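Local coordinates for mandelate racemase/muconate lactonizing protein (Paenibacillus sp., PDB 3V5C), which probably dehydrates galacturonate, as a magnesium-dependent member of the enolase superfamily, at residues Ala69-Val72 against Ile73-Leu77; Gly85-Glu89 against Ala90-Gln94. The protein carries 1 engineered substitution. One frame throughout, in Å; residues are numbered along the deposited sequence. Where two conformers were deposited one is given.

Contact 1 (Ala69-Val72 against Ile73-Leu77); sequences AEDV and IGRRL
Ile73 turns its backbone N back on helix 66-70, where it meets Ala69 O at 3.2 Å; the same carbonyl also takes Val72 N, so one oxygen receives the last two amides of the winding chain. A weak bond from Ile73 N to Glu70 O goes with it. The side chain follows the amide: with CG1 beside the backbone N (chi1 -57°), Ile73 CG1 lies 3.5 Å from Ala69 O, while a water links Ile73 O to Glu70 O. Gly74 comes next, in the third position of a type II beta turn that runs from Val72 to Arg75. Its positive phi of 94° would jam a side chain against the preceding carbonyl, and glycine avoids this. Arg75 closes the turn through its N, 3.0 Å from Val72 O, then sends its side chain back over the turn. CB and CG pass close to that same oxygen, and the extended chain brings the guanidinium to Asp71, which it grips side-on with two nitrogens. Arg75 NE binds the main-chain Asp71 O at 2.9 Å, and Arg75 NH2 makes a salt bridge to Asp71 OD2 at 2.8 Å. The carboxylate oxygen lies in the guanidinium plane but is itself met from above its own plane, the two groups being turned 74° apart. Two bonds to one residue restrict rotation of the guanidinium and tie the turn to Asp71. On the buried side, Val72 and Ile73 pack on Ile17 of strand 14-30, and Val72 also reaches Leu95 of helix 92-107. Backbone hydrogen bonds of Gly74 and Arg75 with Val14 hold the turn beside the start of that strand, and Leu77 goes on to cover Val99, Trp102 and Leu103 of the helix.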
loop_
_atom_site.group_PDB
_atom_site.type_symbol
_atom_site.label_atom_id
_atom_site.label_comp_id
_atom_site.label_asym_id
_atom_site.label_seq_id
_atom_site.Cartn_x
_atom_site.Cartn_y
_atom_site.Cartn_z
ATOM N N ALA A 69 -20.364 11.055 -11.975
ATOM C CA ALA A 69 -19.844 12.355 -11.604
ATOM C C ALA A 69 -20.860 13.456 -11.905
ATOM O O ALA A 69 -20.977 14.424 -11.160
ATOM C CB ALA A 69 -18.536 12.621 -12.322
ATOM N N GLU A 70 -21.577 13.315 -13.014
ATOM C CA GLU A 70 -22.553 14.323 -13.415
ATOM C C GLU A 70 -23.515 14.597 -12.262
ATOM O O GLU A 70 -23.894 15.741 -12.014
ATOM C CB GLU A 70 -23.323 13.844 -14.647
ATOM C CG GLU A 70 -24.241 14.893 -15.275
ATOM C CD GLU A 70 -25.581 15.007 -14.561
ATOM O OE1 GLU A 70 -26.029 14.001 -13.969
ATOM O OE2 GLU A 70 -26.187 16.103 -14.586
ATOM N N ASP A 71 -23.872 13.536 -11.542
ATOM C CA ASP A 71 -24.816 13.632 -10.437
ATOM C C ASP A 71 -24.230 14.273 -9.173
ATOM O O ASP A 71 -24.962 14.610 -8.247
ATOM C CB ASP A 71 -25.363 12.244 -10.103
ATOM C CG ASP A 71 -26.651 12.310 -9.318
ATOM O OD1 ASP A 71 -27.584 13.002 -9.780
ATOM O OD2 ASP A 71 -26.722 11.688 -8.236
ATOM N N VAL A 72 -22.913 14.433 -9.131
ATOM C CA VAL A 72 -22.269 15.050 -7.982
ATOM C C VAL A 72 -22.000 16.538 -8.196
ATOM O O VAL A 72 -21.889 17.285 -7.230
ATOM C CB VAL A 72 -20.958 14.311 -7.635
ATOM C CG1 VAL A 72 -20.293 14.925 -6.419
ATOM C CG2 VAL A 72 -21.252 12.839 -7.375
ATOM N N ILE A 73 -21.901 16.970 -9.453
ATOM C CA ILE A 73 -21.703 18.393 -9.738
ATOM C C ILE A 73 -22.834 19.186 -9.092
ATOM O O ILE A 73 -24.000 18.798 -9.205
ATOM C CB ILE A 73 -21.681 18.690 -11.255
ATOM C CG1 ILE A 73 -20.596 17.857 -11.952
ATOM C CG2 ILE A 73 -21.541 20.212 -11.522
ATOM C CD1 ILE A 73 -19.199 18.001 -11.369
ATOM N N GLY A 74 -22.490 20.272 -8.407
ATOM C CA GLY A 74 -23.486 21.115 -7.760
ATOM C C GLY A 74 -23.748 20.775 -6.301
ATOM O O GLY A 74 -24.321 21.583 -5.564
ATOM N N ARG A 75 -23.345 19.585 -5.871
ATOM C CA ARG A 75 -23.490 19.220 -4.468
ATOM C C ARG A 75 -22.549 20.015 -3.560
ATOM O O ARG A 75 -21.432 20.365 -3.947
ATOM C CB ARG A 75 -23.314 17.708 -4.273
ATOM C CG ARG A 75 -24.394 16.856 -4.952
ATOM C CD ARG A 75 -24.278 15.400 -4.540
ATOM N NE ARG A 75 -25.075 14.490 -5.369
ATOM C CZ ARG A 75 -26.138 13.818 -4.938
ATOM N NH1 ARG A 75 -26.551 13.955 -3.683
ATOM N NH2 ARG A 75 -26.792 13.009 -5.764
ATOM N N ARG A 76 -23.016 20.322 -2.354
ATOM C CA ARG A 76 -22.189 20.995 -1.357
ATOM C C ARG A 76 -21.172 20.016 -0.770
ATOM O O ARG A 76 -21.520 18.883 -0.430
ATOM C CB ARG A 76 -23.071 21.582 -0.250
ATOM C CG ARG A 76 -24.193 22.466 -0.787
ATOM C CD ARG A 76 -25.050 23.063 0.320
ATOM N NE ARG A 76 -26.170 23.826 -0.238
ATOM C CZ ARG A 76 -26.164 25.141 -0.451
ATOM N NH1 ARG A 76 -25.103 25.874 -0.144
ATOM N NH2 ARG A 76 -27.231 25.731 -0.973
ATOM N N LEU A 77 -19.915 20.445 -0.691
ATOM C CA LEU A 77 -18.850 19.608 -0.112
ATOM C C LEU A 77 -19.245 19.072 1.264
ATOM O O LEU A 77 -18.997 17.906 1.573
ATOM C CB LEU A 77 -17.522 20.370 -0.027
ATOM C CG LEU A 77 -16.377 19.664 0.718
ATOM C CD1 LEU A 77 -16.026 18.324 0.064
ATOM C CD2 LEU A 77 -15.162 20.564 0.746
HETATM O O HOH W 1 -25.732 17.299 -10.716
#

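Contact 2 (Gly85-Glu89 against Ala90-Gln94); sequences GRLRE and AYRLQ
Arg92 reaches back along the chain from the first turn of helix 92-107, and its side chain carries most of this contact. Arg92 CB lies 3.8 Å from Glu89 O, the carbonyl that also accepts Arg92 N. With CG placed beside the backbone N (chi1 -69°) and the chain extended as far as NE, the aliphatic part runs back over the preceding turn. Arg92 CG comes within 3.5 Å of Arg88 O and also brushes Leu87 CD2, the Leu87 and Arg92 side chains sliding past each other in opposite directions. CD passes Glu89 CA. At the tip, Arg92 NE and Arg92 NH2 both bind Leu87 O, at 2.8 and 3.1 Å, and this oxygen lies in the guanidinium plane. Glu89 OE1 stands over one face of the guanidinium, 3.5 Å from Arg92 NH1, a salt bridge of charge alone with no N-H directed at it. A water bridges the same two atoms, accepting from NH1 and donating to OE1. At the guanidinium edge, Arg92 NH2 also approaches Arg86 NH1 at 3.6 Å, with the two guanidinium planes 79° apart. Nearer the backbone, Tyr91 N binds Arg88 O at 2.9 Å, and Arg88 CB sits at the edge of the Tyr91 ring. Chemically, the forked grip on Leu87 O fixes the rotation of the Arg92 guanidinium and satisfies a main-chain carbonyl just before the helix. Arg86 NH1 has its main partner in Asp82, and Arg92 NH2 forms a salt bridge with Glu296 of helix 291-303. That bond, with Thr292 packed against Leu87 and Arg92, joins the helix start to the barrel domain, and the surrounding carboxylates probably offset the repulsion between the two arginines.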
loop_
_atom_site.group_PDB
_atom_site.type_symbol
_atom_site.label_atom_id
_atom_site.label_comp_id
_atom_site.label_asym_id
_atom_site.label_seq_id
_atom_site.Cartn_x
_atom_site.Cartn_y
_atom_site.Cartn_z
ATOM N N GLY A 85 -18.358 13.433 10.433
ATOM C CA GLY A 85 -17.185 14.043 9.834
ATOM C C GLY A 85 -16.458 13.027 8.980
ATOM O O GLY A 85 -15.298 13.215 8.613
ATOM N N ARG A 86 -17.154 11.936 8.679
ATOM C CA ARG A 86 -16.614 10.901 7.811
ATOM C C ARG A 86 -17.190 10.998 6.406
ATOM O O ARG A 86 -18.397 11.165 6.217
ATOM C CB ARG A 86 -16.880 9.511 8.402
ATOM C CG ARG A 86 -16.162 9.265 9.725
ATOM C CD ARG A 86 -16.439 7.870 10.274
ATOM N NE ARG A 86 -17.808 7.710 10.761
ATOM C CZ ARG A 86 -18.835 7.327 10.006
ATOM N NH1 ARG A 86 -18.657 7.071 8.717
ATOM N NH2 ARG A 86 -20.043 7.202 10.536
ATOM N N LEU A 87 -16.318 10.887 5.417
ATOM C CA LEU A 87 -16.758 10.906 4.032
ATOM C C LEU A 87 -17.712 9.758 3.786
ATOM O O LEU A 87 -17.402 8.597 4.103
ATOM C CB LEU A 87 -15.560 10.797 3.100
ATOM C CG LEU A 87 -15.913 10.944 1.635
ATOM C CD1 LEU A 87 -16.328 12.385 1.352
ATOM C CD2 LEU A 87 -14.702 10.585 0.798
ATOM N N ARG A 88 -18.880 10.069 3.227
ATOM C CA ARG A 88 -19.885 9.040 2.997
ATOM C C ARG A 88 -19.376 7.955 2.052
ATOM O O ARG A 88 -18.715 8.234 1.045
ATOM C CB ARG A 88 -21.196 9.630 2.466
ATOM C CG ARG A 88 -21.960 10.442 3.497
ATOM C CD ARG A 88 -23.116 11.147 2.839
ATOM N NE ARG A 88 -23.694 12.165 3.706
ATOM C CZ ARG A 88 -24.750 11.968 4.481
ATOM N NH1 ARG A 88 -25.341 10.781 4.500
ATOM N NH2 ARG A 88 -25.214 12.956 5.235
ATOM N N GLU A 89 -19.715 6.723 2.414
ATOM C CA GLU A 89 -19.369 5.516 1.676
ATOM C C GLU A 89 -19.518 5.671 0.164
ATOM O O GLU A 89 -18.653 5.249 -0.608
ATOM C CB GLU A 89 -20.268 4.368 2.160
ATOM C CG GLU A 89 -20.041 3.080 1.441
ATOM C CD GLU A 89 -18.790 2.377 1.915
ATOM O OE1 GLU A 89 -18.238 2.782 2.968
ATOM O OE2 GLU A 89 -18.366 1.416 1.235
ATOM N N ALA A 90 -20.613 6.288 -0.254
ATOM C CA ALA A 90 -20.927 6.412 -1.678
ATOM C C ALA A 90 -19.896 7.202 -2.485
ATOM O O ALA A 90 -19.859 7.088 -3.711
ATOM C CB ALA A 90 -22.318 7.025 -1.858
ATOM N N TYR A 91 -19.060 7.983 -1.807
ATOM C CA TYR A 91 -18.121 8.878 -2.496
ATOM C C TYR A 91 -16.659 8.472 -2.353
ATOM O O TYR A 91 -15.768 9.096 -2.950
ATOM C CB TYR A 91 -18.248 10.315 -1.972
ATOM C CG TYR A 91 -19.626 10.918 -2.091
ATOM C CD1 TYR A 91 -20.115 11.337 -3.323
ATOM C CD2 TYR A 91 -20.424 11.088 -0.977
ATOM C CE1 TYR A 91 -21.375 11.898 -3.441
ATOM C CE2 TYR A 91 -21.690 11.645 -1.085
ATOM C CZ TYR A 91 -22.155 12.049 -2.323
ATOM O OH TYR A 91 -23.416 12.606 -2.448
ATOM N N ARG A 92 -16.401 7.450 -1.544
ATOM C CA ARG A 92 -15.028 7.166 -1.119
ATOM C C ARG A 92 -14.085 6.768 -2.251
ATOM O O ARG A 92 -13.082 7.442 -2.482
ATOM C CB ARG A 92 -15.028 6.093 -0.035
ATOM C CG ARG A 92 -15.631 6.590 1.259
ATOM C CD ARG A 92 -15.689 5.515 2.327
ATOM N NE ARG A 92 -16.275 6.071 3.540
ATOM C CZ ARG A 92 -16.263 5.471 4.722
ATOM N NH1 ARG A 92 -15.714 4.263 4.858
ATOM N NH2 ARG A 92 -16.822 6.071 5.772
ATOM N N LEU A 93 -14.400 5.685 -2.951
ATOM C CA LEU A 93 -13.491 5.177 -3.980
ATOM C C LEU A 93 -13.292 6.198 -5.107
ATOM O O LEU A 93 -12.200 6.307 -5.678
ATOM C CB LEU A 93 -13.999 3.863 -4.560
ATOM C CG LEU A 93 -14.267 2.745 -3.552
ATOM C CD1 LEU A 93 -14.885 1.538 -4.249
ATOM C CD2 LEU A 93 -12.976 2.383 -2.774
ATOM N N GLN A 94 -14.348 6.944 -5.410
ATOM C CA GLN A 94 -14.350 7.861 -6.538
ATOM C C GLN A 94 -13.666 9.181 -6.207
ATOM O O GLN A 94 -12.963 9.744 -7.043
ATOM C CB GLN A 94 -15.791 8.157 -6.952
ATOM C CG GLN A 94 -16.554 6.958 -7.499
ATOM C CD GLN A 94 -17.186 6.087 -6.418
ATOM O OE1 GLN A 94 -17.125 6.391 -5.218
ATOM N NE2 GLN A 94 -17.797 4.987 -6.846
HETATM O O HOH W 2 -17.343 4.684 -3.014
HETATM O O HOH W 3 -15.665 2.053 3.113
#

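In the fold
From the N terminus, the chain lays down strands 14-30, 42-52 and 55-60, then enters helix 66-70. Contact 1 turns it out of that helix and sets the exit beside strand 14-30. The loop then runs on to contact 2, which leads it into helix 92-107. The two contacts are in series, neither enclosing nor crossing the other, with centres about 13 Å apart. They nevertheless touch: Tyr91 CE1 packs on Val72 CG2 at 4.0 Å, and Tyr91 OH lies 3.6 Å from Arg75 CD. By its packing and backbone bonds with strand 14-30, contact 1 belongs to the antiparallel-sheet domain, whereas contact 2 reaches from it to helix 291-303 of the enolase-type barrel.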